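Side-chain contacts in leucine aminopeptidase (Fimbriiglobus ruber, PDB 7D1B), which probably acts as a zinc-dependent glutaminyl cyclase of peptidase family M28, closing N-terminal glutamine of peptides into pyroglutamate: residues 86-91 with 166-171; 45-50 with 171-176; 273-276 with 280-283. All coordinates share one frame; numbering follows the deposited sequence.

Interaction 1: residues 86-91 with 166-171; sequences EGLGAK and LAHHMK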
ATOM      1  N   GLU A  86      -4.852   0.597 -16.936  1.00 14.27           N
ATOM      2  CA  GLU A  86      -4.696   0.208 -18.335  1.00 14.89           C
ATOM      3  C   GLU A  86      -4.701   1.424 -19.244  1.00 13.98           C
ATOM      4  O   GLU A  86      -3.941   1.481 -20.223  1.00 15.21           O
ATOM      5  CB  GLU A  86      -5.808  -0.757 -18.743  1.00 16.20           C
ATOM      6  CG  GLU A  86      -5.635  -2.157 -18.158  1.00 17.17           C
ATOM      7  CD  GLU A  86      -6.728  -3.125 -18.566  1.00 19.69           C
ATOM      8  OE1 GLU A  86      -7.818  -2.691 -18.999  1.00 22.18           O
ATOM      9  OE2 GLU A  86      -6.481  -4.335 -18.459  1.00 20.81           O
ATOM     10  N   GLY A  87      -5.534   2.418 -18.928  1.00 14.28           N
ATOM     11  CA  GLY A  87      -5.599   3.596 -19.764  1.00 14.90           C
ATOM     12  C   GLY A  87      -4.336   4.416 -19.727  1.00 13.55           C
ATOM     13  O   GLY A  87      -4.140   5.269 -20.595  1.00 15.26           O
ATOM     14  N   LEU A  88      -3.478   4.185 -18.731  1.00 13.13           N
ATOM     15  CA  LEU A  88      -2.222   4.912 -18.609  1.00 13.21           C
ATOM     16  C   LEU A  88      -1.010   4.061 -18.964  1.00 12.66           C
ATOM     17  O   LEU A  88       0.128   4.530 -18.840  1.00 13.37           O
ATOM     18  CB  LEU A  88      -2.122   5.546 -17.218  1.00 12.94           C
ATOM     19  CG  LEU A  88      -3.124   6.701 -17.057  1.00 13.29           C
ATOM     20  CD1 LEU A  88      -3.328   7.058 -15.599  1.00 14.11           C
ATOM     21  CD2 LEU A  88      -2.655   7.925 -17.846  1.00 15.23           C
ATOM     22  N   GLY A  89      -1.226   2.838 -19.450  1.00 13.42           N
ATOM     23  CA  GLY A  89      -0.171   2.027 -20.023  1.00 13.94           C
ATOM     24  C   GLY A  89       0.229   0.810 -19.221  1.00 13.96           C
ATOM     25  O   GLY A  89       1.102   0.074 -19.681  1.00 15.77           O
ATOM     26  N   ALA A  90      -0.355   0.560 -18.049  1.00 14.03           N
ATOM     27  CA  ALA A  90       0.063  -0.597 -17.266  1.00 14.77           C
ATOM     28  C   ALA A  90      -0.615  -1.860 -17.780  1.00 14.11           C
ATOM     29  O   ALA A  90      -1.739  -1.822 -18.290  1.00 16.45           O
ATOM     30  CB  ALA A  90      -0.330  -0.414 -15.804  1.00 15.71           C
ATOM     31  N   LYS A  91       0.056  -2.995 -17.601  1.00 13.94           N
ATOM     32  CA  LYS A  91      -0.605  -4.286 -17.774  1.00 14.20           C
ATOM     33  C   LYS A  91      -1.203  -4.701 -16.437  1.00 13.44           C
ATOM     34  O   LYS A  91      -0.501  -4.719 -15.428  1.00 14.88           O
ATOM     35  CB  LYS A  91       0.403  -5.338 -18.219  1.00 16.87           C
ATOM     36  CG  LYS A  91      -0.242  -6.684 -18.409  1.00 22.30           C
ATOM     37  CD  LYS A  91       0.622  -7.570 -19.277  1.00 28.92           C
ATOM     38  CE  LYS A  91      -0.105  -8.852 -19.660  1.00 34.26           C
ATOM     39  NZ  LYS A  91      -0.292  -9.735 -18.488  1.00 37.30           N
ATOM     40  N   LEU A 166       0.298   8.274  -9.428  1.00 11.08           N
ATOM     41  CA  LEU A 166       1.585   7.907 -10.005  1.00 11.19           C
ATOM     42  C   LEU A 166       1.428   7.370 -11.414  1.00 11.10           C
ATOM     43  O   LEU A 166       2.308   7.577 -12.263  1.00 11.43           O
ATOM     44  CB  LEU A 166       2.283   6.857  -9.131  1.00 12.02           C
ATOM     45  CG  LEU A 166       2.837   7.343  -7.795  1.00 11.81           C
ATOM     46  CD1 LEU A 166       3.334   6.157  -6.986  1.00 14.50           C
ATOM     47  CD2 LEU A 166       3.943   8.354  -8.001  1.00 14.68           C
ATOM     48  N   ALA A 167       0.327   6.669 -11.686  1.00 11.38           N
ATOM     49  CA  ALA A 167       0.123   6.098 -13.010  1.00 11.17           C
ATOM     50  C   ALA A 167       0.146   7.141 -14.120  1.00 11.25           C
ATOM     51  O   ALA A 167       0.467   6.796 -15.252  1.00 12.69           O
ATOM     52  CB  ALA A 167      -1.196   5.330 -13.035  1.00 13.08           C
ATOM     53  N   HIS A 168      -0.224   8.400 -13.840  1.00 11.69           N
ATOM     54  CA  HIS A 168      -0.138   9.435 -14.870  1.00 12.11           C
ATOM     55  C   HIS A 168       1.293   9.666 -15.336  1.00 11.89           C
ATOM     56  O   HIS A 168       1.497  10.149 -16.459  1.00 13.24           O
ATOM     57  CB  HIS A 168      -0.720  10.751 -14.372  1.00 13.09           C
ATOM     58  CG  HIS A 168      -2.204  10.721 -14.216  1.00 12.76           C
ATOM     59  ND1 HIS A 168      -3.062  10.892 -15.280  1.00 13.85           N
ATOM     60  CD2 HIS A 168      -2.986  10.531 -13.124  1.00 13.69           C
ATOM     61  CE1 HIS A 168      -4.310  10.819 -14.848  1.00 14.67           C
ATOM     62  NE2 HIS A 168      -4.292  10.596 -13.548  1.00 14.49           N
ATOM     63  N   HIS A 169       2.275   9.340 -14.492  1.00 11.75           N
ATOM     64  CA  HIS A 169       3.666   9.697 -14.720  1.00 11.89           C
ATOM     65  C   HIS A 169       4.527   8.518 -15.117  1.00 11.41           C
ATOM     66  O   HIS A 169       5.595   8.738 -15.689  1.00 11.72           O
ATOM     67  CB  HIS A 169       4.244  10.317 -13.440  1.00 11.91           C
ATOM     68  CG  HIS A 169       3.370  11.392 -12.887  1.00 12.16           C
ATOM     69  ND1 HIS A 169       3.470  12.715 -13.272  1.00 13.45           N
ATOM     70  CD2 HIS A 169       2.324  11.319 -12.029  1.00 12.65           C
ATOM     71  CE1 HIS A 169       2.527  13.409 -12.653  1.00 13.12           C
ATOM     72  NE2 HIS A 169       1.812  12.582 -11.903  1.00 12.98           N
ATOM     73  N   MET A 170       4.097   7.277 -14.839  1.00 11.36           N
ATOM     74  CA  MET A 170       5.016   6.137 -14.888  1.00 11.23           C
ATOM     75  C   MET A 170       5.657   5.942 -16.256  1.00 10.81           C
ATOM     76  O   MET A 170       6.848   5.624 -16.322  1.00 11.54           O
ATOM     77  CB  MET A 170       4.328   4.850 -14.442  1.00 11.83           C
ATOM     78  CG  MET A 170       4.028   4.779 -12.962  1.00 12.06           C
ATOM     79  SD  MET A 170       5.467   4.971 -11.875  1.00 13.18           S
ATOM     80  CE  MET A 170       6.299   3.424 -12.207  1.00 16.52           C
ATOM     81  N   LYS A 171       4.904   6.111 -17.354  1.00 11.61           N
ATOM     82  CA  LYS A 171       5.519   5.873 -18.659  1.00 12.11           C
ATOM     83  C   LYS A 171       6.564   6.916 -19.008  1.00 11.61           C
ATOM     84  O   LYS A 171       7.322   6.693 -19.958  1.00 12.79           O
ATOM     85  CB  LYS A 171       4.488   5.718 -19.779  1.00 13.07           C
ATOM     86  CG  LYS A 171       3.713   4.404 -19.742  1.00 14.28           C
ATOM     87  CD  LYS A 171       4.581   3.168 -19.627  1.00 19.77           C
ATOM     88  CE  LYS A 171       5.524   2.985 -20.797  1.00 21.15           C
ATOM     89  NZ  LYS A 171       4.949   2.043 -21.804  1.00 20.53           N
TER
HETATM   90  O   HOH W   1       1.931   6.272 -17.464  1.00 13.19           O
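Leu88 sets its CD1 methyl over the face of the His168 ring. Leu88 CD1 lies 3.9 Å from the centroid of the His168 ring and 11° off its normal, so this is a well-centred CH-pi contact. In Leu88, CG stands anti to the carbonyl carbon and beside the backbone N (chi1 -70°), which brings the isobutyl group up to the 166-171 segment. Leu88 CD1 also packs 3.8 Å from Ala167 CB. The second branch reaches the ring nearer its rim, with Leu88 CD2 3.9 Å from His168 ND1. Below the branches, Leu88 CB rests 3.5 Å from Ala167 O.

No direct hydrogen bond joins the two segments, but one water does. It donates to Leu88 O at 2.9 Å and to Ala167 O at 2.7 Å. It also accepts the backbone N-H of Lys171, at 3.0 Å from that N. Lys171 CG packs beside Leu88 O, and the rest of its chain bends at each of the next torsions; its NZ bonds to a glycerol, probably from the crystallisation liquor. His168 is also held at its polar end, where NE2 bonds to Tyr57 OH, and its ring meets that of His84.

Gly89, with positive phi (111°), is the C-prime residue of a Schellman motif that closes helix 72-87. The contact thus joins the end of that helix to the chain leaving helix 153-167. Ala167 also touches His84 and Phe85 of helix 72-87, and Trp117 of strand 108-117. Ala90 rests on Ala115 and Trp117 of the same strand as the chain enters strand 91-99.

Interaction 2: residues 45-50 with 171-176; sequences KTFPLD and KGVPSN
Phe47 meets Val173 with its CG anti to its own carbonyl carbon and beside the backbone N (chi1 -79°), which lays the ring against the 171-176 loop. In Val173, CG1 is anti to the backbone N (chi1 175°), and this leaves CG2 as the branch that does the touching. Val173 CG2 sits over one face of the Phe47 ring, 4.0 Å from the centroid and 22° off the normal. It is shifted toward the rim, and the nearest ring atom is Phe47 CZ, 3.8 Å from Val173 CG2.

The ring edge meets the neighbours of Val173. Phe47 CE2 is 3.6 Å from Gly172 O, and Phe47 CZ is 4.2 Å from Pro174 CD. The opposite face belongs to Lys45, whose side chain folds back until Lys45 NZ stands 3.7 Å above the Phe47 ring plane, over its centre. The amine is fixed there by a hydrogen bond from Lys45 NZ to Thr46 O, 2.7 Å long and in the carbonyl plane. The ring is therefore sandwiched between a valine methyl and a lysine amine. With an alanine here in place of Phe47, Val173 CG2 would probably lose its aromatic partner, and a gap would open between it and the Lys45 amine.

Phe47 also packs on Leu331 and Gln335 of helix 320-336, and its N bonds to Asn328 OD1. Just beyond, Pro48 is the centre of an inverse gamma turn, with a weak bond from Leu49 N to Phe47 O. Asp50 then N-caps helix 51-63 through OD1 to Arg53 N. The contact ties this lead-in to the loop between helix 153-167 and strand 178-184, a helix-to-strand connection leading into an inner strand of the mixed central sheet of an alpha/beta fold.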
ATOM      1  N   LYS A  45      14.968  12.615 -10.438  1.00 14.53           N
ATOM      2  CA  LYS A  45      14.240  13.873 -10.332  1.00 13.87           C
ATOM      3  C   LYS A  45      12.889  13.631  -9.678  1.00 12.90           C
ATOM      4  O   LYS A  45      12.392  12.508  -9.629  1.00 13.74           O
ATOM      5  CB  LYS A  45      14.016  14.497 -11.713  1.00 14.39           C
ATOM      6  CG  LYS A  45      13.244  13.595 -12.688  1.00 14.12           C
ATOM      7  CD  LYS A  45      13.146  14.201 -14.080  1.00 15.99           C
ATOM      8  CE  LYS A  45      12.244  15.446 -14.106  1.00 16.18           C
ATOM      9  NZ  LYS A  45      10.809  15.090 -13.908  1.00 16.60           N
ATOM     10  N   THR A  46      12.290  14.704  -9.178  1.00 14.49           N
ATOM     11  CA  THR A  46      10.876  14.682  -8.832  1.00 14.30           C
ATOM     12  C   THR A  46      10.034  14.821 -10.098  1.00 14.35           C
ATOM     13  O   THR A  46      10.539  15.141 -11.176  1.00 15.72           O
ATOM     14  CB  THR A  46      10.531  15.808  -7.865  1.00 15.17           C
ATOM     15  OG1 THR A  46      10.808  17.056  -8.501  1.00 17.43           O
ATOM     16  CG2 THR A  46      11.342  15.676  -6.560  1.00 17.68           C
ATOM     17  N   PHE A  47       8.755  14.496  -9.974  1.00 13.56           N
ATOM     18  CA  PHE A  47       7.794  14.572 -11.066  1.00 13.60           C
ATOM     19  C   PHE A  47       6.643  15.482 -10.667  1.00 13.42           C
ATOM     20  O   PHE A  47       6.427  15.723  -9.472  1.00 14.27           O
ATOM     21  CB  PHE A  47       7.306  13.158 -11.432  1.00 13.62           C
ATOM     22  CG  PHE A  47       8.297  12.423 -12.267  1.00 12.92           C
ATOM     23  CD1 PHE A  47       9.444  11.893 -11.690  1.00 13.67           C
ATOM     24  CD2 PHE A  47       8.122  12.326 -13.633  1.00 14.27           C
ATOM     25  CE1 PHE A  47      10.415  11.277 -12.491  1.00 14.35           C
ATOM     26  CE2 PHE A  47       9.068  11.702 -14.430  1.00 15.07           C
ATOM     27  CZ  PHE A  47      10.227  11.194 -13.858  1.00 15.00           C
ATOM     28  N   PRO A  48       5.883  16.015 -11.645  1.00 13.82           N
ATOM     29  CA  PRO A  48       4.835  17.018 -11.345  1.00 14.02           C
ATOM     30  C   PRO A  48       3.555  16.360 -10.841  1.00 12.88           C
ATOM     31  O   PRO A  48       2.478  16.496 -11.423  1.00 13.37           O
ATOM     32  CB  PRO A  48       4.667  17.720 -12.697  1.00 15.67           C
ATOM     33  CG  PRO A  48       4.944  16.615 -13.693  1.00 17.34           C
ATOM     34  CD  PRO A  48       6.119  15.875 -13.098  1.00 15.56           C
ATOM     35  N   LEU A  49       3.676  15.636  -9.731  1.00 12.64           N
ATOM     36  CA  LEU A  49       2.523  14.987  -9.134  1.00 12.65           C
ATOM     37  C   LEU A  49       1.518  16.042  -8.705  1.00 12.72           C
ATOM     38  O   LEU A  49       1.884  17.107  -8.199  1.00 14.26           O
ATOM     39  CB  LEU A  49       2.979  14.152  -7.932  1.00 13.80           C
ATOM     40  CG  LEU A  49       4.137  13.162  -8.150  1.00 17.92           C
ATOM     41  CD1 LEU A  49       4.276  12.283  -6.906  1.00 19.71           C
ATOM     42  CD2 LEU A  49       4.031  12.309  -9.383  1.00 18.90           C
ATOM     43  N   ASP A  50       0.240  15.755  -8.923  1.00 13.11           N
ATOM     44  CA  ASP A  50      -0.802  16.742  -8.707  1.00 13.25           C
ATOM     45  C   ASP A  50      -1.479  16.460  -7.369  1.00 12.91           C
ATOM     46  O   ASP A  50      -2.190  15.450  -7.240  1.00 13.57           O
ATOM     47  CB  ASP A  50      -1.790  16.654  -9.865  1.00 15.30           C
ATOM     48  CG  ASP A  50      -2.884  17.691  -9.795  1.00 16.76           C
ATOM     49  OD1 ASP A  50      -3.275  18.107  -8.696  1.00 17.36           O
ATOM     50  OD2 ASP A  50      -3.378  18.062 -10.870  1.00 20.09           O
ATOM     51  N   LYS A 171       4.904   6.111 -17.354  1.00 11.61           N
ATOM     52  CA  LYS A 171       5.519   5.873 -18.659  1.00 12.11           C
ATOM     53  C   LYS A 171       6.564   6.916 -19.008  1.00 11.61           C
ATOM     54  O   LYS A 171       7.322   6.693 -19.958  1.00 12.79           O
ATOM     55  CB  LYS A 171       4.488   5.718 -19.779  1.00 13.07           C
ATOM     56  CG  LYS A 171       3.713   4.404 -19.742  1.00 14.28           C
ATOM     57  CD  LYS A 171       4.581   3.168 -19.627  1.00 19.77           C
ATOM     58  CE  LYS A 171       5.524   2.985 -20.797  1.00 21.15           C
ATOM     59  NZ  LYS A 171       4.949   2.043 -21.804  1.00 20.53           N
ATOM     60  N   GLY A 172       6.638   8.021 -18.260  1.00 11.77           N
ATOM     61  CA  GLY A 172       7.700   8.994 -18.421  1.00 12.35           C
ATOM     62  C   GLY A 172       8.848   8.843 -17.445  1.00 11.96           C
ATOM     63  O   GLY A 172       9.709   9.727 -17.407  1.00 13.11           O
ATOM     64  N   VAL A 173       8.900   7.771 -16.658  1.00 11.36           N
ATOM     65  CA  VAL A 173       9.928   7.596 -15.631  1.00 11.62           C
ATOM     66  C   VAL A 173      11.028   6.692 -16.175  1.00 11.36           C
ATOM     67  O   VAL A 173      10.727   5.574 -16.631  1.00 12.56           O
ATOM     68  CB  VAL A 173       9.338   6.992 -14.345  1.00 12.08           C
ATOM     69  CG1 VAL A 173      10.450   6.698 -13.344  1.00 14.33           C
ATOM     70  CG2 VAL A 173       8.293   7.932 -13.754  1.00 13.06           C
ATOM     71  N   PRO A 174      12.298   7.105 -16.118  1.00 11.65           N
ATOM     72  CA  PRO A 174      13.388   6.197 -16.495  1.00 12.11           C
ATOM     73  C   PRO A 174      13.676   5.255 -15.334  1.00 11.99           C
ATOM     74  O   PRO A 174      13.841   5.690 -14.187  1.00 12.74           O
ATOM     75  CB  PRO A 174      14.562   7.142 -16.756  1.00 13.77           C
ATOM     76  CG  PRO A 174      14.285   8.328 -15.895  1.00 15.22           C
ATOM     77  CD  PRO A 174      12.785   8.451 -15.766  1.00 12.83           C
ATOM     78  N   SER A 175      13.749   3.954 -15.628  1.00 11.94           N
ATOM     79  CA  SER A 175      13.911   2.979 -14.557  1.00 12.30           C
ATOM     80  C   SER A 175      14.710   1.781 -15.036  1.00 12.26           C
ATOM     81  O   SER A 175      14.332   1.135 -16.017  1.00 13.40           O
ATOM     82  CB  SER A 175      12.551   2.488 -14.071  1.00 12.96           C
ATOM     83  OG  SER A 175      12.765   1.536 -13.044  1.00 13.66           O
ATOM     84  N   ASN A 176      15.744   1.422 -14.279  1.00 12.16           N
ATOM     85  CA  ASN A 176      16.505   0.213 -14.563  1.00 12.66           C
ATOM     86  C   ASN A 176      15.868  -1.043 -13.989  1.00 12.65           C
ATOM     87  O   ASN A 176      16.425  -2.137 -14.163  1.00 14.51           O
ATOM     88  CB  ASN A 176      17.926   0.377 -14.031  1.00 13.39           C
ATOM     89  CG  ASN A 176      18.635   1.535 -14.687  1.00 14.44           C
ATOM     90  OD1 ASN A 176      18.490   1.757 -15.898  1.00 15.65           O
ATOM     91  ND2 ASN A 176      19.372   2.304 -13.903  1.00 15.35           N
TER

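Interaction 3: residues 273-276 with 280-283; sequences NERG and ATDV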
ATOM      1  N   ASN A 273      14.078   9.936  11.037  1.00 11.54           N
ATOM      2  CA  ASN A 273      15.049   8.942  11.511  1.00 11.83           C
ATOM      3  C   ASN A 273      14.819   8.698  12.997  1.00 11.52           C
ATOM      4  O   ASN A 273      15.594   9.105  13.853  1.00 12.56           O
ATOM      5  CB  ASN A 273      16.471   9.392  11.197  1.00 12.82           C
ATOM      6  CG  ASN A 273      16.828   9.105   9.753  1.00 12.87           C
ATOM      7  OD1 ASN A 273      16.349   9.772   8.837  1.00 16.67           O
ATOM      8  ND2 ASN A 273      17.606   8.067   9.531  1.00 12.98           N
ATOM      9  N   GLU A 274      13.714   8.006  13.289  1.00 11.87           N
ATOM     10  CA  GLU A 274      13.315   7.678  14.653  1.00 12.41           C
ATOM     11  C   GLU A 274      12.698   6.294  14.640  1.00 12.13           C
ATOM     12  O   GLU A 274      12.137   5.856  13.631  1.00 13.37           O
ATOM     13  CB  GLU A 274      12.248   8.638  15.199  1.00 13.69           C
ATOM     14  CG  GLU A 274      12.645  10.099  15.204  1.00 15.08           C
ATOM     15  CD  GLU A 274      11.527  11.026  15.691  1.00 16.11           C
ATOM     16  OE1 GLU A 274      10.550  10.555  16.321  1.00 17.35           O
ATOM     17  OE2 GLU A 274      11.635  12.247  15.449  1.00 17.78           O
ATOM     18  N   ARG A 275      12.761   5.630  15.791  1.00 13.21           N
ATOM     19  CA  ARG A 275      12.291   4.255  15.922  1.00 13.49           C
ATOM     20  C   ARG A 275      10.877   4.216  16.487  1.00 13.76           C
ATOM     21  O   ARG A 275      10.631   4.705  17.588  1.00 15.78           O
ATOM     22  CB  ARG A 275      13.219   3.536  16.906  1.00 16.17           C
ATOM     23  CG  ARG A 275      12.869   2.125  17.159  1.00 18.07           C
ATOM     24  CD  ARG A 275      13.287   1.288  15.992  1.00 19.70           C
ATOM     25  NE  ARG A 275      13.091  -0.105  16.338  1.00 21.69           N
ATOM     26  CZ  ARG A 275      11.919  -0.720  16.285  1.00 21.68           C
ATOM     27  NH1 ARG A 275      10.847  -0.053  15.850  1.00 22.63           N
ATOM     28  NH2 ARG A 275      11.816  -1.994  16.681  1.00 23.46           N
ATOM     29  N   GLY A 276       9.967   3.567  15.774  1.00 13.96           N
ATOM     30  CA  GLY A 276       8.703   3.170  16.369  1.00 15.85           C
ATOM     31  C   GLY A 276       7.666   4.276  16.496  1.00 14.24           C
ATOM     32  O   GLY A 276       7.850   5.416  16.069  1.00 14.36           O
ATOM     33  N   ALA A 280       2.871   1.251  18.843  1.00 18.37           N
ATOM     34  CA  ALA A 280       3.636   0.014  18.733  1.00 18.94           C
ATOM     35  C   ALA A 280       5.004   0.332  18.157  1.00 18.11           C
ATOM     36  O   ALA A 280       5.159   1.253  17.353  1.00 18.89           O
ATOM     37  CB  ALA A 280       2.943  -0.999  17.812  1.00 20.88           C
ATOM     38  N   THR A 281       5.984  -0.464  18.571  1.00 19.47           N
ATOM     39  CA  THR A 281       7.342  -0.360  18.068  1.00 21.18           C
ATOM     40  C   THR A 281       7.484  -1.151  16.770  1.00 19.24           C
ATOM     41  O   THR A 281       8.158  -0.700  15.836  1.00 23.58           O
ATOM     42  CB  THR A 281       8.305  -0.844  19.172  1.00 25.69           C
ATOM     43  OG1 THR A 281       8.120  -0.058  20.365  0.67 27.73           O
ATOM     44  CG2 THR A 281       9.740  -0.725  18.754  0.67 26.67           C
ATOM     45  N   ASP A 282       6.834  -2.325  16.704  1.00 17.28           N
ATOM     46  CA  ASP A 282       6.835  -3.225  15.563  1.00 18.22           C
ATOM     47  C   ASP A 282       5.395  -3.415  15.122  1.00 17.77           C
ATOM     48  O   ASP A 282       4.498  -3.577  15.958  1.00 20.33           O
ATOM     49  CB  ASP A 282       7.423  -4.585  15.955  1.00 21.88           C
ATOM     50  CG  ASP A 282       8.933  -4.534  16.213  1.00 24.25           C
ATOM     51  OD1 ASP A 282       9.556  -3.452  16.098  1.00 25.42           O
ATOM     52  OD2 ASP A 282       9.502  -5.592  16.520  1.00 31.06           O
ATOM     53  N   VAL A 283       5.172  -3.387  13.813  1.00 14.82           N
ATOM     54  CA  VAL A 283       3.827  -3.350  13.251  1.00 15.13           C
ATOM     55  C   VAL A 283       3.681  -4.519  12.291  1.00 14.28           C
ATOM     56  O   VAL A 283       4.368  -4.570  11.267  1.00 15.41           O
ATOM     57  CB  VAL A 283       3.547  -2.017  12.533  1.00 17.05           C
ATOM     58  CG1 VAL A 283       2.094  -1.987  12.043  1.00 17.89           C
ATOM     59  CG2 VAL A 283       3.835  -0.818  13.447  1.00 19.13           C
TER
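Arg275 binds the 280-283 loop through two N-H groups on one guanidinium edge, an Arg-Asp salt bridge with a backbone carbonyl beside it. The bridge closes the short connection that follows strand 274-275. Arg275 NH2 donates to Asp282 OD1 at 2.8 Å, with an N-H...O angle of 163°, and uses the syn lone pair of that oxygen. The guanidinium and carboxylate planes are only 7° apart. Arg275 NH1 donates to Thr281 O, also at 2.8 Å. Thr281 O lies near the guanidinium plane, but the donor stands well above the carbonyl plane, so no lone pair is met head-on.

Both groups have second partners. NH1 also bonds to Met244 O, and Asp282 OD2 forms a salt bridge with Arg250 NH2. The Asp282 carboxylate thus lies between two arginines, which would probably favour its charged form. Arg275 reaches Asp282 with CG anti to its backbone N (chi1 180°) and a bend at the next torsion. Gly276, beside Thr281, has its O held by Arg241 NH1, and its backbone pairs with Met244. The two oxygens that face Arg275, Thr281 O and Asp282 OD1, are 3.1 Å apart; both are acceptors, and no hydrogen bond joins them.

Overall arrangement
Interactions 1 and 2 are neighbours, with centres 11 Å apart. They share Lys171 and lie in succession on the chain that leaves helix 153-167. They also touch directly: His169 CD2 packs 3.3 Å from Leu49 CD2. Both are partly buried and rest on methyl groups over ring faces. They differ in what is brought to that chain: the end of helix 72-87 in interaction 1, the lead-in to helix 51-63 in interaction 2. Interaction 1 adds a water that bridges the backbones. Interaction 3 is a surface contact; its centre is about 33 Å from that of interaction 1 and about 30 Å from that of interaction 2. It is local in sequence and held by charge and hydrogen bonds.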